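PDB 3ZLC: ER-derived vesicles protein ERV41 from Saccharomyces cerevisiae, which travels in COPII-coated vesicles from the endoplasmic reticulum and is required for efficient transport of a subset of secretory proteins to the Golgi. Local coordinates for residues 24-29 against 234-239. Numbering follows the deposited sequence.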
loop_
_atom_site.group_PDB
_atom_site.type_symbol
_atom_site.label_atom_id
_atom_site.label_comp_id
_atom_site.label_asym_id
_atom_site.label_seq_id
_atom_site.Cartn_x
_atom_site.Cartn_y
_atom_site.Cartn_z
ATOM N N MET A 24 -1.885 -4.392 4.962
ATOM C CA MET A 24 -1.207 -3.132 4.680
ATOM C C MET A 24 -0.525 -2.562 5.929
ATOM O O MET A 24 -1.077 -2.618 7.021
ATOM C CB MET A 24 -2.230 -2.127 4.143
ATOM C CG MET A 24 -1.642 -1.050 3.270
ATOM S SD MET A 24 -2.827 0.214 2.765
ATOM C CE MET A 24 -4.160 -0.115 3.926
ATOM N N ASP A 25 0.658 -1.996 5.755
ATOM C CA ASP A 25 1.323 -1.296 6.832
ATOM C C ASP A 25 2.089 -0.226 6.095
ATOM O O ASP A 25 3.036 -0.521 5.365
ATOM C CB ASP A 25 2.263 -2.226 7.605
ATOM C CG ASP A 25 2.855 -1.540 8.834
ATOM O OD1 ASP A 25 3.427 -0.433 8.683
ATOM O OD2 ASP A 25 2.705 -2.073 9.943
ATOM N N ILE A 26 1.619 1.015 6.204
ATOM C CA ILE A 26 2.142 2.129 5.408
ATOM C C ILE A 26 2.334 3.367 6.299
ATOM O O ILE A 26 1.572 3.551 7.251
ATOM C CB ILE A 26 1.149 2.441 4.249
ATOM C CG1 ILE A 26 1.014 1.209 3.345
ATOM C CG2 ILE A 26 1.588 3.646 3.415
ATOM C CD1 ILE A 26 0.084 1.399 2.187
ATOM N N TYR A 27 3.339 4.198 6.000
ATOM C CA TYR A 27 3.473 5.495 6.663
ATOM C C TYR A 27 3.097 6.498 5.585
ATOM O O TYR A 27 3.570 6.391 4.460
ATOM C CB TYR A 27 4.919 5.776 7.096
ATOM C CG TYR A 27 5.532 4.791 8.081
ATOM C CD1 TYR A 27 4.742 4.048 8.958
ATOM C CD2 TYR A 27 6.905 4.608 8.127
ATOM C CE1 TYR A 27 5.323 3.151 9.867
ATOM C CE2 TYR A 27 7.493 3.721 9.021
ATOM C CZ TYR A 27 6.699 2.992 9.885
ATOM O OH TYR A 27 7.285 2.112 10.777
ATOM N N VAL A 28 2.236 7.452 5.914
ATOM C CA VAL A 28 1.882 8.536 4.985
ATOM C C VAL A 28 2.331 9.853 5.614
ATOM O O VAL A 28 2.143 10.051 6.814
ATOM C CB VAL A 28 0.351 8.602 4.737
ATOM C CG1 VAL A 28 0.009 9.731 3.761
ATOM C CG2 VAL A 28 -0.167 7.264 4.178
ATOM N N ASN A 29 2.915 10.746 4.810
ATOM C CA ASN A 29 3.455 12.035 5.290
ATOM C C ASN A 29 2.350 13.074 5.511
ATOM O O ASN A 29 2.540 14.268 5.265
ATOM C CB ASN A 29 4.488 12.540 4.263
ATOM C CG ASN A 29 5.416 13.635 4.785
ATOM O OD1 ASN A 29 6.239 14.134 4.017
ATOM N ND2 ASN A 29 5.309 14.005 6.076
ATOM N N ILE A 234 -2.823 8.051 -2.915
ATOM C CA ILE A 234 -2.054 6.839 -3.124
ATOM C C ILE A 234 -3.074 5.752 -3.435
ATOM O O ILE A 234 -3.976 5.492 -2.631
ATOM C CB ILE A 234 -1.252 6.464 -1.861
ATOM C CG1 ILE A 234 -0.258 7.577 -1.496
ATOM C CG2 ILE A 234 -0.488 5.150 -2.087
ATOM C CD1 ILE A 234 0.240 7.519 -0.038
ATOM N N PHE A 235 -2.940 5.126 -4.603
ATOM C CA PHE A 235 -3.950 4.174 -5.075
ATOM C C PHE A 235 -3.358 2.806 -5.391
ATOM O O PHE A 235 -2.356 2.695 -6.109
ATOM C CB PHE A 235 -4.631 4.722 -6.333
ATOM C CG PHE A 235 -5.317 6.067 -6.131
ATOM C CD1 PHE A 235 -4.591 7.257 -6.197
ATOM C CD2 PHE A 235 -6.687 6.140 -5.908
ATOM C CE1 PHE A 235 -5.222 8.497 -6.019
ATOM C CE2 PHE A 235 -7.331 7.380 -5.735
ATOM C CZ PHE A 235 -6.596 8.553 -5.793
ATOM N N PHE A 236 -3.990 1.762 -4.871
ATOM C CA PHE A 236 -3.561 0.397 -5.168
ATOM C C PHE A 236 -4.646 -0.272 -5.994
ATOM O O PHE A 236 -5.714 -0.589 -5.470
ATOM C CB PHE A 236 -3.384 -0.384 -3.873
ATOM C CG PHE A 236 -2.313 0.178 -2.960
ATOM C CD1 PHE A 236 -2.623 1.141 -2.010
ATOM C CD2 PHE A 236 -0.995 -0.279 -3.042
ATOM C CE1 PHE A 236 -1.636 1.654 -1.144
ATOM C CE2 PHE A 236 -0.004 0.227 -2.185
ATOM C CZ PHE A 236 -0.326 1.194 -1.237
ATOM N N LYS A 237 -4.400 -0.449 -7.285
ATOM C CA LYS A 237 -5.352 -1.168 -8.122
ATOM C C LYS A 237 -4.968 -2.632 -8.100
ATOM O O LYS A 237 -3.775 -2.979 -8.115
ATOM C CB LYS A 237 -5.339 -0.638 -9.555
ATOM C CG LYS A 237 -5.696 0.836 -9.656
ATOM C CD LYS A 237 -6.791 1.071 -10.686
ATOM C CE LYS A 237 -7.086 2.560 -10.843
ATOM N NZ LYS A 237 -8.184 2.827 -11.821
ATOM N N TYR A 238 -5.964 -3.505 -8.016
ATOM C CA TYR A 238 -5.642 -4.928 -7.988
ATOM C C TYR A 238 -6.568 -5.741 -8.872
ATOM O O TYR A 238 -7.751 -5.430 -9.021
ATOM C CB TYR A 238 -5.633 -5.469 -6.545
ATOM C CG TYR A 238 -6.847 -5.064 -5.732
ATOM C CD1 TYR A 238 -8.025 -5.795 -5.815
ATOM C CD2 TYR A 238 -6.815 -3.961 -4.879
ATOM C CE1 TYR A 238 -9.135 -5.455 -5.077
ATOM C CE2 TYR A 238 -7.947 -3.603 -4.127
ATOM C CZ TYR A 238 -9.099 -4.359 -4.236
ATOM O OH TYR A 238 -10.245 -4.043 -3.522
ATOM N N ASN A 239 -6.006 -6.768 -9.493
ATOM C CA ASN A 239 -6.815 -7.749 -10.196
ATOM C C ASN A 239 -6.227 -9.126 -9.932
ATOM O O ASN A 239 -5.054 -9.249 -9.552
ATOM C CB ASN A 239 -6.860 -7.470 -11.692
ATOM C CG ASN A 239 -8.116 -8.009 -12.328
ATOM O OD1 ASN A 239 -8.768 -8.909 -11.767
ATOM N ND2 ASN A 239 -8.481 -7.465 -13.487
#
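Ile26 and Phe236 reach for each other from opposite directions, and in the conformer described here the end methyl CD1 of Ile26 comes within 3.5 Å of Phe236 CZ, at an oblique angle to the ring. With CG1 anti to the carbonyl carbon and CD1 anti to CA (chi2 -180°), this branch is extended and carries its end methyl to the ring. Met24, which like Ile26 has a second conformer, adds in the one described a Met-aromatic contact to the same ring: its SD lies 5.1 Å from the Phe236 ring centroid, 41° off the ring normal, so the sulfur too approaches obliquely. Toward the other end of the contact, Val28 CG2 meets Ile234 CD1 at 4.2 Å, a looser apolar touch. All five residues are buried, and the segments meet purely side chain to side chain, as the strand axes stay 11.5 Å apart; the strands run roughly antiparallel (155°). Phe161 stacks on Phe236, which also meets the ring of Tyr191, while Met24 rests on Leu132 and Phe161. The contact thus joins two mixed sheets face to face in the core of the lumenal domain: strand 19-28 lies between strands 117-126 and 156-163, and strand 233-240 between strands 130-136 and 188-200.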